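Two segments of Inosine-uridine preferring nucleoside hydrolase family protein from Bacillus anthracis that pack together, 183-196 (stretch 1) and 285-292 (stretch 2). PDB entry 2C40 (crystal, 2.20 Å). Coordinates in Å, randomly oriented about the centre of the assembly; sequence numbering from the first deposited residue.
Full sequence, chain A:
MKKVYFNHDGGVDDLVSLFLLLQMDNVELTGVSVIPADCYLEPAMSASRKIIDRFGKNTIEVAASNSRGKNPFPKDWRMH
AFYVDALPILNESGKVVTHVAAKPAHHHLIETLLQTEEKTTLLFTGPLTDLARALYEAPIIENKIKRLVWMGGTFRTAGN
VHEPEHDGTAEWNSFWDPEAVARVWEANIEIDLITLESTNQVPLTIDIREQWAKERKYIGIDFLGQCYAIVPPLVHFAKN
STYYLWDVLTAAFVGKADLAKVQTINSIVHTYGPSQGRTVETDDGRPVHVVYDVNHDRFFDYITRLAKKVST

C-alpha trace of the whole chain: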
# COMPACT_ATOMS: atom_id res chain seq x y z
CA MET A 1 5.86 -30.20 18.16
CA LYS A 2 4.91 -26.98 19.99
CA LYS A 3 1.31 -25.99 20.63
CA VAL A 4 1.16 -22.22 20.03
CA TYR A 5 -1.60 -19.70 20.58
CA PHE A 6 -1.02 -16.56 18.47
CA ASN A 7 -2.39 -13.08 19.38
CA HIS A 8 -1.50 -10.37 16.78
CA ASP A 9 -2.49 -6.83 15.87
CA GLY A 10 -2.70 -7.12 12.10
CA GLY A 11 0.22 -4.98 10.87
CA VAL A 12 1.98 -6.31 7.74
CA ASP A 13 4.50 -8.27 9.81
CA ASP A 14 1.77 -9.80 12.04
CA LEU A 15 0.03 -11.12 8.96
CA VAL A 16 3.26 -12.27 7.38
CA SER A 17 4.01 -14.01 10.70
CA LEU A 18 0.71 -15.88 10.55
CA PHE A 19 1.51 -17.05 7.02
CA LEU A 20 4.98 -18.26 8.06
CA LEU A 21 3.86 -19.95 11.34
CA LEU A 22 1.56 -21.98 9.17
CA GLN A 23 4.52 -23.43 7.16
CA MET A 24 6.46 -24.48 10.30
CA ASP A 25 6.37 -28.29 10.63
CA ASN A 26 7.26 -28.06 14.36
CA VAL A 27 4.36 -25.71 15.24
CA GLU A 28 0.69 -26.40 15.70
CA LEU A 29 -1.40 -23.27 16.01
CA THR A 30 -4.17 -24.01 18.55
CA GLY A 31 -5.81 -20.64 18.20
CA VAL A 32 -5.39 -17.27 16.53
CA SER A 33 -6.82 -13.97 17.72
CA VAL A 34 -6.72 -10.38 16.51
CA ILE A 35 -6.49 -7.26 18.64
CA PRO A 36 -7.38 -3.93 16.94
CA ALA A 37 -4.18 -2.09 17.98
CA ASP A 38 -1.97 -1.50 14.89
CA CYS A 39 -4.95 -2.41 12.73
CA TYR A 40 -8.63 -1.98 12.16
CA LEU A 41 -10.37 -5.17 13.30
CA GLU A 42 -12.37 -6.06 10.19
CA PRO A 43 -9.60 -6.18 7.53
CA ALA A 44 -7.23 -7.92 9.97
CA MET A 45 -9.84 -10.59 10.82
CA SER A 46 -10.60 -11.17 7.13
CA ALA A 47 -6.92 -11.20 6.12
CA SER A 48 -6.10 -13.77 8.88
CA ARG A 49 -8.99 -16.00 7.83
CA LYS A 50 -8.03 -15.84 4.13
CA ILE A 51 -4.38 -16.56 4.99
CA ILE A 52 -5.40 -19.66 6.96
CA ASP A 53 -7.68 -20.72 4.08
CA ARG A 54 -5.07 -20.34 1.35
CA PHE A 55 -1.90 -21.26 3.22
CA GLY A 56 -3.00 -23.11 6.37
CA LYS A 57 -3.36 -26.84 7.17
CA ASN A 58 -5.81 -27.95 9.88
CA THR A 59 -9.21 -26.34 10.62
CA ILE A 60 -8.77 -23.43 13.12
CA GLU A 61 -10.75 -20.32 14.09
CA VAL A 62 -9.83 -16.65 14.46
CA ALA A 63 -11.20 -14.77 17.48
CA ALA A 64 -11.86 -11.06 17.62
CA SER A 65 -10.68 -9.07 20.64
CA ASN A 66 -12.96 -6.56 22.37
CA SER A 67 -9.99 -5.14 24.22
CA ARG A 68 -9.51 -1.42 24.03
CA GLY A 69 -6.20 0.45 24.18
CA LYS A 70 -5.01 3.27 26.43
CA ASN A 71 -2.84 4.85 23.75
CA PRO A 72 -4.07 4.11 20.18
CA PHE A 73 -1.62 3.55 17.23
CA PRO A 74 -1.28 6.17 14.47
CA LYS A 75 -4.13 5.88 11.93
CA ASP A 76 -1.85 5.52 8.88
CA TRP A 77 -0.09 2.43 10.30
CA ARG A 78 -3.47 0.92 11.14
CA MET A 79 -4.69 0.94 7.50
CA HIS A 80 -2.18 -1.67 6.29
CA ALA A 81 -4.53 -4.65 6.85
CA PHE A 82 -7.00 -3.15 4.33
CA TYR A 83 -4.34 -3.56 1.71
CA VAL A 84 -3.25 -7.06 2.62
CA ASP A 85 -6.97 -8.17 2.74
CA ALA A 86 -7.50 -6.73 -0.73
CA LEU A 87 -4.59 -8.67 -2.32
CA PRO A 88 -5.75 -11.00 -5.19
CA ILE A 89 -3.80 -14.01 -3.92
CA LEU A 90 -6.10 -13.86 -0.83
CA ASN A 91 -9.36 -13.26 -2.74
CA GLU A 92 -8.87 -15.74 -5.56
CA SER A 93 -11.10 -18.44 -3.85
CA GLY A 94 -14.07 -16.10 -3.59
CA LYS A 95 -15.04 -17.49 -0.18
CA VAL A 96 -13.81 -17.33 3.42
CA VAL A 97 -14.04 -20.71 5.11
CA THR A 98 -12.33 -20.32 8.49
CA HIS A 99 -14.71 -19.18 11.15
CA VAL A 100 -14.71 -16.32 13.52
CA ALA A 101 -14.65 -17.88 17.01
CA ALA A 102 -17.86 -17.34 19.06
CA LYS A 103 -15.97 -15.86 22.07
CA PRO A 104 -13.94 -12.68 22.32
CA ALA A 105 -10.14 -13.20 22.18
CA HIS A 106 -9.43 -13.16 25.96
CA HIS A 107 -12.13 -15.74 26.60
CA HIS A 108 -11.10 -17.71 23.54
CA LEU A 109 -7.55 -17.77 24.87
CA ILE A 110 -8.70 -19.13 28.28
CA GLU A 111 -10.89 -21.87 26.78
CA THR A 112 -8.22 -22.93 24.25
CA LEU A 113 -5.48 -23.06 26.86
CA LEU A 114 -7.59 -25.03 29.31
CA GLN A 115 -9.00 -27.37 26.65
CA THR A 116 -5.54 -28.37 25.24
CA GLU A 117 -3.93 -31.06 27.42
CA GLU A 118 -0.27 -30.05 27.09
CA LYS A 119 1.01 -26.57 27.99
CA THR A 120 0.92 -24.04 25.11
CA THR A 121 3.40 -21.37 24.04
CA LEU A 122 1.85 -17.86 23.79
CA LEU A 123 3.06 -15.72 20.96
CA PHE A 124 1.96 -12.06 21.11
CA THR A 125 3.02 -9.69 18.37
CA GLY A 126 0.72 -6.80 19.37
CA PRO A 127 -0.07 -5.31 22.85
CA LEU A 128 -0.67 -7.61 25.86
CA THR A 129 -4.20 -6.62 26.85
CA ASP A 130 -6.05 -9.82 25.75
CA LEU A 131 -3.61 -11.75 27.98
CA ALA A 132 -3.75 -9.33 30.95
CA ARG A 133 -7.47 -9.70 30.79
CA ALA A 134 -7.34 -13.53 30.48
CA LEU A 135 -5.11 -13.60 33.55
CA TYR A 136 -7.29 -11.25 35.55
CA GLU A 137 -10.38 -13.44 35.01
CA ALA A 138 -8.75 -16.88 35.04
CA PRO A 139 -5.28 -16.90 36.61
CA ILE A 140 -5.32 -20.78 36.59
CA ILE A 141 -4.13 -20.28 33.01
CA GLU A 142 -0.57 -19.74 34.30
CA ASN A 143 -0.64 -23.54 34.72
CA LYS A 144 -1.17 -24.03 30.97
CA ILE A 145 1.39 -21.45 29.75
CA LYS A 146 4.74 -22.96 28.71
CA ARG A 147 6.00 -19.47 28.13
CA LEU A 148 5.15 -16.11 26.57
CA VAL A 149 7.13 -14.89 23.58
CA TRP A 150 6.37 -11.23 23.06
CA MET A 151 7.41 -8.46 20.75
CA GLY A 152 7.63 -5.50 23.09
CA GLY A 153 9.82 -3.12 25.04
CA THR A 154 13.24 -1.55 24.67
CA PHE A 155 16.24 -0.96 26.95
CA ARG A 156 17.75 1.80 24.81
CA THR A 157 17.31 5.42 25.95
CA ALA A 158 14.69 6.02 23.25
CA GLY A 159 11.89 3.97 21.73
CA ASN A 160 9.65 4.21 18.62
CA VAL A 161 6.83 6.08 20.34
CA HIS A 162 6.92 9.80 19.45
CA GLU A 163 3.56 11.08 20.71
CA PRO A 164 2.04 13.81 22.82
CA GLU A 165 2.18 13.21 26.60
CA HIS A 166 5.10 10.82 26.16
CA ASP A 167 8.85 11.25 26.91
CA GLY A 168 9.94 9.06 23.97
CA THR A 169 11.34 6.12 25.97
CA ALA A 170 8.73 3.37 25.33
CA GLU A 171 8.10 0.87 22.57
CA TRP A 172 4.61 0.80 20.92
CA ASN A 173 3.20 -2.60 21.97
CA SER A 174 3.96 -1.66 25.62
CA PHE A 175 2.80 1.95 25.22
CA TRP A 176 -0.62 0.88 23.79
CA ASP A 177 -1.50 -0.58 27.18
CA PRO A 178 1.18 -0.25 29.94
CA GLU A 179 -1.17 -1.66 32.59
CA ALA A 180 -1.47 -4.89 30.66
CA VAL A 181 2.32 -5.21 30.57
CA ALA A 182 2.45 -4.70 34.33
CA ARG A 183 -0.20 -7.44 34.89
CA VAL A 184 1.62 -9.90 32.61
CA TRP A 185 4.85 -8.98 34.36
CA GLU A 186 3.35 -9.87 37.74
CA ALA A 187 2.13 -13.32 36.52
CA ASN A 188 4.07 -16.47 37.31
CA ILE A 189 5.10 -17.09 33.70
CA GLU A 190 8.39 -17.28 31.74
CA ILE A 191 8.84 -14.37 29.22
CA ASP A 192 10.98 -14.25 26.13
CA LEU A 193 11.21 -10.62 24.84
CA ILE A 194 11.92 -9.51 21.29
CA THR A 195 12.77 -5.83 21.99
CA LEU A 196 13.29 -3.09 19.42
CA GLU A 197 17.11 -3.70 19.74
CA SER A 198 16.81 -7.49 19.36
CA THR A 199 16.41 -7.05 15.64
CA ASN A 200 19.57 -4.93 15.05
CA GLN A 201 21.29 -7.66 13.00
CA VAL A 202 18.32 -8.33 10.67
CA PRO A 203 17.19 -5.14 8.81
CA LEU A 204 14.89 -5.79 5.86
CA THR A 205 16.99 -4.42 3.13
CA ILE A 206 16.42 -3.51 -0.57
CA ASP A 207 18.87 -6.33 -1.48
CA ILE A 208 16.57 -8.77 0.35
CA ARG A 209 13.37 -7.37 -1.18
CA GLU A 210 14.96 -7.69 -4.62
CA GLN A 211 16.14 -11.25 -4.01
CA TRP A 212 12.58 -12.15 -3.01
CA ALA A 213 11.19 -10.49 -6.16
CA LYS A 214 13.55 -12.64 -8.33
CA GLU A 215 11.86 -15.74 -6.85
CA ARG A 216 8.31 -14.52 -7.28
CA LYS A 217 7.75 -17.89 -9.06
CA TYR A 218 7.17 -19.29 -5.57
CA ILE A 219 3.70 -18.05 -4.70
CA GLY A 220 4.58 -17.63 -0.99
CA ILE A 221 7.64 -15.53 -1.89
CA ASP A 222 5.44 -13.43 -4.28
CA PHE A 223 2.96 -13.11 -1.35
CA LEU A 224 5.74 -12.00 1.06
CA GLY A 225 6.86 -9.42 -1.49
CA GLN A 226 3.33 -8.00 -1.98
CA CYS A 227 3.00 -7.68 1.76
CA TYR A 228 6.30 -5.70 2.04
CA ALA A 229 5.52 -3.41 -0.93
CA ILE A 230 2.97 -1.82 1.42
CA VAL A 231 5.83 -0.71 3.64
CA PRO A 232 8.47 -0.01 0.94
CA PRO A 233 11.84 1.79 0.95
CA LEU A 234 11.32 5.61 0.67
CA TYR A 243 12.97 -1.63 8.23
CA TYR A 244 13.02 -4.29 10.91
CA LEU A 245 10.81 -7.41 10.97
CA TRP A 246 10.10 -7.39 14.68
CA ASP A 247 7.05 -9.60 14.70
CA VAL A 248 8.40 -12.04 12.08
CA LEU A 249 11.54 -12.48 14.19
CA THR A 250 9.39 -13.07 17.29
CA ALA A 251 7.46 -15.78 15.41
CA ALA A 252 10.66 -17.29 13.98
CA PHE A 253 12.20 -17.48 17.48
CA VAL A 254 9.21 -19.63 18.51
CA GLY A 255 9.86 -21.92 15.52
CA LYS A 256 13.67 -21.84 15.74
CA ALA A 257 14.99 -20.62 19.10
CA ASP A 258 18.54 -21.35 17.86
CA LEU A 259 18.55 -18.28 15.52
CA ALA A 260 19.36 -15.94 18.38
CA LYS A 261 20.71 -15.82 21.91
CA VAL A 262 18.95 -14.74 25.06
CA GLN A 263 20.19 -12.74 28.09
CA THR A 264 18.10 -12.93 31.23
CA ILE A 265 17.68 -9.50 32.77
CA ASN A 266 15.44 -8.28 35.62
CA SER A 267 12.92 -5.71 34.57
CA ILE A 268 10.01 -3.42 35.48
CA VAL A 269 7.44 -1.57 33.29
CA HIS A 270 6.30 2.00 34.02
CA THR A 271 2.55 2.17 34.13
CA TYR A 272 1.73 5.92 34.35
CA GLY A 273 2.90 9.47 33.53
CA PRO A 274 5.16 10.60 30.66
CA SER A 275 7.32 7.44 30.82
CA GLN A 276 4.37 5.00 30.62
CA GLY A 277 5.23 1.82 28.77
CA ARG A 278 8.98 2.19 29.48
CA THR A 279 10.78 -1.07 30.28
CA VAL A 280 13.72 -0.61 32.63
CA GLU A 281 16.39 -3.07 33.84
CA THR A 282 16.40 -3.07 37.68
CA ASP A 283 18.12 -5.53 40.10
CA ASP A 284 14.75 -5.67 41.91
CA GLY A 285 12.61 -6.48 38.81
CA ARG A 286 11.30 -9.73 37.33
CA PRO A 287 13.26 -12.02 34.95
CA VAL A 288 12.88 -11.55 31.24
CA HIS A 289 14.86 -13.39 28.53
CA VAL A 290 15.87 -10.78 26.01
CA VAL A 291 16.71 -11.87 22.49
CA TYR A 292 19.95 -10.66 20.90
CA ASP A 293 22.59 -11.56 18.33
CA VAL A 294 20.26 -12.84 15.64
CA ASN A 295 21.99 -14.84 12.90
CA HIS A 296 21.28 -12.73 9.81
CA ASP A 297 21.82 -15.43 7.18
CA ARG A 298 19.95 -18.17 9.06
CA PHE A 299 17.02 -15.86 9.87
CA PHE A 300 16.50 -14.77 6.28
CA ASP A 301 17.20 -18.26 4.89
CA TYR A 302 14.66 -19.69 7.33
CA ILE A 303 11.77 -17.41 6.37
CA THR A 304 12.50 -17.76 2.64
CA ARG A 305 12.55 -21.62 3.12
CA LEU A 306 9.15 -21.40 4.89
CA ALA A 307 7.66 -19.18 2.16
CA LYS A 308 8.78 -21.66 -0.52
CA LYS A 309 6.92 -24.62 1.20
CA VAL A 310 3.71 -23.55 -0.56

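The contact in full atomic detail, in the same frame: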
# COMPACT_ATOMS: atom_id res chain seq x y z
N ARG A 183 0.54 -6.20 34.53
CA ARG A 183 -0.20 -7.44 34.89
C ARG A 183 0.47 -8.74 34.41
O ARG A 183 0.55 -9.76 35.14
CB ARG A 183 -1.49 -7.43 34.16
CG ARG A 183 -2.60 -7.02 34.94
CD ARG A 183 -3.43 -8.24 35.37
NE ARG A 183 -4.12 -7.84 36.59
CZ ARG A 183 -5.00 -6.85 36.66
NH1 ARG A 183 -5.36 -6.20 35.56
NH2 ARG A 183 -5.55 -6.54 37.83
N VAL A 184 0.91 -8.73 33.16
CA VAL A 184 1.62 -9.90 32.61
C VAL A 184 2.92 -10.06 33.38
O VAL A 184 3.27 -11.17 33.84
CB VAL A 184 1.86 -9.77 31.11
CG1 VAL A 184 2.79 -10.87 30.62
CG2 VAL A 184 0.53 -9.79 30.35
N TRP A 185 3.60 -8.95 33.61
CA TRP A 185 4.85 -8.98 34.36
C TRP A 185 4.67 -9.53 35.78
O TRP A 185 5.60 -10.15 36.29
CB TRP A 185 5.49 -7.60 34.44
CG TRP A 185 6.72 -7.33 33.59
CD1 TRP A 185 7.92 -6.86 34.05
CD2 TRP A 185 6.87 -7.48 32.18
NE1 TRP A 185 8.79 -6.70 33.02
CE2 TRP A 185 8.17 -7.06 31.86
CE3 TRP A 185 6.02 -7.92 31.15
CZ2 TRP A 185 8.65 -7.06 30.56
CZ3 TRP A 185 6.51 -7.95 29.88
CH2 TRP A 185 7.81 -7.53 29.59
N GLU A 186 3.52 -9.33 36.41
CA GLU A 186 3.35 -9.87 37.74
C GLU A 186 2.98 -11.37 37.72
O GLU A 186 3.16 -12.04 38.71
CB GLU A 186 2.37 -9.03 38.59
CG GLU A 186 0.99 -8.90 38.02
CD GLU A 186 0.00 -8.22 38.99
OE1 GLU A 186 -0.51 -8.89 39.93
OE2 GLU A 186 -0.28 -7.02 38.80
N ALA A 187 2.48 -11.89 36.61
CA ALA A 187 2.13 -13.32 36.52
C ALA A 187 3.36 -14.22 36.70
O ALA A 187 4.51 -13.87 36.34
CB ALA A 187 1.44 -13.63 35.19
N ASN A 188 3.08 -15.41 37.22
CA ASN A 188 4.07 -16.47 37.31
C ASN A 188 4.19 -17.21 35.96
O ASN A 188 3.70 -18.33 35.77
CB ASN A 188 3.73 -17.42 38.46
CG ASN A 188 4.84 -18.39 38.76
OD1 ASN A 188 6.00 -18.17 38.43
ND2 ASN A 188 4.50 -19.48 39.40
N ILE A 189 4.87 -16.55 35.02
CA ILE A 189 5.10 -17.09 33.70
C ILE A 189 6.50 -16.74 33.24
O ILE A 189 7.00 -15.68 33.61
CB ILE A 189 4.04 -16.45 32.77
CG1 ILE A 189 2.76 -17.27 32.85
CG2 ILE A 189 4.54 -16.30 31.35
CD1 ILE A 189 1.54 -16.44 32.59
N GLU A 190 7.13 -17.62 32.44
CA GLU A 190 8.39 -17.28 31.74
C GLU A 190 8.15 -16.39 30.47
O GLU A 190 7.23 -16.65 29.68
CB GLU A 190 9.20 -18.55 31.38
CG GLU A 190 9.90 -19.33 32.56
CD GLU A 190 10.71 -18.42 33.54
OE1 GLU A 190 11.68 -17.75 33.11
OE2 GLU A 190 10.33 -18.34 34.75
N ILE A 191 8.98 -15.36 30.30
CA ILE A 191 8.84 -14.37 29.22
C ILE A 191 10.13 -14.24 28.41
O ILE A 191 11.19 -13.89 28.94
CB ILE A 191 8.46 -12.95 29.76
CG1 ILE A 191 7.23 -13.01 30.67
CG2 ILE A 191 8.20 -11.98 28.63
CD1 ILE A 191 6.76 -11.72 31.10
N ASP A 192 10.01 -14.59 27.13
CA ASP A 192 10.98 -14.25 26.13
C ASP A 192 10.52 -12.95 25.44
O ASP A 192 9.37 -12.84 24.97
CB ASP A 192 11.13 -15.39 25.11
CG ASP A 192 11.54 -16.76 25.75
OD1 ASP A 192 12.23 -16.81 26.79
OD2 ASP A 192 11.15 -17.79 25.16
N LEU A 193 11.43 -11.98 25.40
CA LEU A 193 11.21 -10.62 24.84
C LEU A 193 12.00 -10.42 23.57
O LEU A 193 13.23 -10.52 23.59
CB LEU A 193 11.75 -9.51 25.74
CG LEU A 193 10.86 -8.64 26.58
CD1 LEU A 193 11.59 -7.38 27.00
CD2 LEU A 193 9.54 -8.32 25.88
N ILE A 194 11.29 -10.13 22.48
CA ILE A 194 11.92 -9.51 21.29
C ILE A 194 11.71 -7.97 21.40
O ILE A 194 10.61 -7.44 21.16
CB ILE A 194 11.42 -10.13 19.97
CG1 ILE A 194 11.92 -11.56 19.83
CG2 ILE A 194 11.89 -9.34 18.76
CD1 ILE A 194 11.24 -12.58 20.73
N THR A 195 12.75 -7.29 21.84
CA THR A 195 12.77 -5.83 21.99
C THR A 195 13.03 -5.15 20.65
O THR A 195 13.47 -5.80 19.69
CB THR A 195 13.84 -5.41 22.99
OG1 THR A 195 15.15 -5.70 22.44
CG2 THR A 195 13.62 -6.12 24.36
N LEU A 196 12.82 -3.83 20.58
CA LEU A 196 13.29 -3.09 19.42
C LEU A 196 14.74 -3.41 19.01
O LEU A 196 15.00 -3.55 17.80
CB LEU A 196 13.11 -1.59 19.62
CG LEU A 196 11.65 -1.10 19.78
CD1 LEU A 196 11.62 0.39 20.16
CD2 LEU A 196 10.80 -1.34 18.51
N GLY A 285 13.71 -6.09 39.70
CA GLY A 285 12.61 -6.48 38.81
C GLY A 285 12.45 -7.97 38.57
O GLY A 285 13.07 -8.76 39.22
N ARG A 286 11.56 -8.34 37.65
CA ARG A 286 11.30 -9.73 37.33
C ARG A 286 12.09 -10.18 36.08
O ARG A 286 12.43 -9.37 35.19
CB ARG A 286 9.81 -9.98 37.12
CG ARG A 286 9.21 -9.29 35.90
CD ARG A 286 8.08 -10.14 35.29
NE ARG A 286 8.62 -11.28 34.61
CZ ARG A 286 8.03 -12.46 34.45
NH1 ARG A 286 6.78 -12.72 34.84
NH2 ARG A 286 8.74 -13.40 33.84
N PRO A 287 12.46 -11.47 36.04
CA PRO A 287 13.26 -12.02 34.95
C PRO A 287 12.56 -12.09 33.58
O PRO A 287 11.42 -12.56 33.44
CB PRO A 287 13.66 -13.40 35.47
CG PRO A 287 12.59 -13.74 36.47
CD PRO A 287 12.27 -12.47 37.12
N VAL A 288 13.31 -11.61 32.60
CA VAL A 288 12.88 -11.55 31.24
C VAL A 288 14.10 -11.97 30.41
O VAL A 288 15.22 -11.57 30.67
CB VAL A 288 12.30 -10.12 30.93
CG1 VAL A 288 12.52 -9.70 29.62
CG2 VAL A 288 10.79 -10.09 31.21
N HIS A 289 13.84 -12.81 29.41
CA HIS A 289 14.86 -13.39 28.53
C HIS A 289 14.86 -12.64 27.20
O HIS A 289 14.05 -12.86 26.32
CB HIS A 289 14.55 -14.88 28.35
CG HIS A 289 14.33 -15.60 29.65
ND1 HIS A 289 15.34 -15.85 30.55
CD2 HIS A 289 13.20 -16.07 30.22
CE1 HIS A 289 14.85 -16.47 31.61
NE2 HIS A 289 13.55 -16.60 31.44
N VAL A 290 15.82 -11.74 27.07
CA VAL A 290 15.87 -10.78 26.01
C VAL A 290 16.69 -11.30 24.82
O VAL A 290 17.85 -11.67 24.96
CB VAL A 290 16.47 -9.42 26.53
CG1 VAL A 290 16.53 -8.40 25.39
CG2 VAL A 290 15.61 -8.85 27.65
N VAL A 291 16.07 -11.31 23.65
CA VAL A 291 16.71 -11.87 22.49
C VAL A 291 17.80 -10.90 22.02
O VAL A 291 17.61 -9.68 22.09
CB VAL A 291 15.70 -12.17 21.40
CG1 VAL A 291 16.37 -12.51 20.04
CG2 VAL A 291 14.80 -13.30 21.86
N TYR A 292 18.94 -11.43 21.60
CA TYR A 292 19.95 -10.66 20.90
C TYR A 292 20.76 -11.54 19.95
O TYR A 292 20.61 -12.76 19.93
CB TYR A 292 20.84 -9.93 21.90
CG TYR A 292 21.77 -10.83 22.67
CD1 TYR A 292 21.28 -11.66 23.65
CD2 TYR A 292 23.13 -10.84 22.40
CE1 TYR A 292 22.15 -12.51 24.38
CE2 TYR A 292 24.02 -11.70 23.12
CZ TYR A 292 23.50 -12.52 24.10
OH TYR A 292 24.32 -13.35 24.84
O HOH W 1 10.91 -14.93 32.62

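The two stretches meet as neighbouring parallel strands, and the loop that leads into the first strand is tied down by one long arginine. Strand 191-194 and strand 286-292 run in the same general direction, at 37° to each other. Asp 192 pairs with His 289 and Leu 193 with Val 290. As parallel pairing requires, the hydrogen bonds alternate along the edge: His 289 N donates to Ile 191 O (2.9 Å), Leu 193 N to His 289 O (2.9 Å), and Val 291 N to Leu 193 O (2.9 Å). The N-H groups point almost straight at their acceptors, with angles of 168° to 170°.

Because successive residues alternate faces, Asp 192 and His 289 share one side of the sheet, while Leu 193 and Val 290 lie on the other. Branched aliphatic residues suit such a strand pair, since they fill space close to the backbone. Val 288 is wedged among three partners: its CG1 lies 3.6 Å from Leu 193 CG, its CG2 4.0 Å from Ile 191 CB, and the same CG2 3.8 Å from Trp 185 CZ2. Its chi1 of 148° and that of Leu 193, -104°, both fall between the usual wells. Val 291, by contrast, is an ordinary t rotamer; its CG2 meets Ile 194 CD1 at 3.8 Å. The CA-to-CB bond of Ile 194 points away, yet with chi1 m and chi2 p its CD1 still makes that contact.

His 289 takes chi1 m, and its ring presents an edge to the carboxylate of Glu 190. His 289 NE2 donates to Glu 190 OE1 at 2.8 Å and 174°, while ND1 is satisfied elsewhere in the structure. Glu 190 starts sideways, but its folded conformation, with chi1 and chi2 both m, brings its end nearer to the histidine. Glu 190 OE1 also accepts a hydrogen bond from water 1 (3.0 Å), which also donates to Pro 287 O (2.6 Å) and accepts from Ile 191 N (3.0 Å), so the water bridges the strands just before their direct pairing begins.

Arg 286 has the largest area covered by the opposite stretch. Its CA-to-CB bond points toward stretch 1, and its chain, with chi1 p and chi3 m, carries the guanidinium to the turn after the helix. There carbonyls gather near the plane of the group, where its N-H bonds lie. Arg 286 NH2 donates to Ile 189 O at 2.9 Å, and Arg 286 NH1 to the same oxygen at 3.2 Å. Arg 286 NH2 also donates to Pro 287 O in its own strand (2.8 Å), bracing the side chain against its backbone. An arginine suits this site because one flat group can serve several carbonyls at once, while Ile 191 CG1 covers one face, 3.5 Å from Arg 286 NH2. Trp 185 offers a ring face to Arg 286 NE, but the cation-pi attraction is weak at most, with Arg 286 CZ 5.6 Å from the centroid of the five-membered ring.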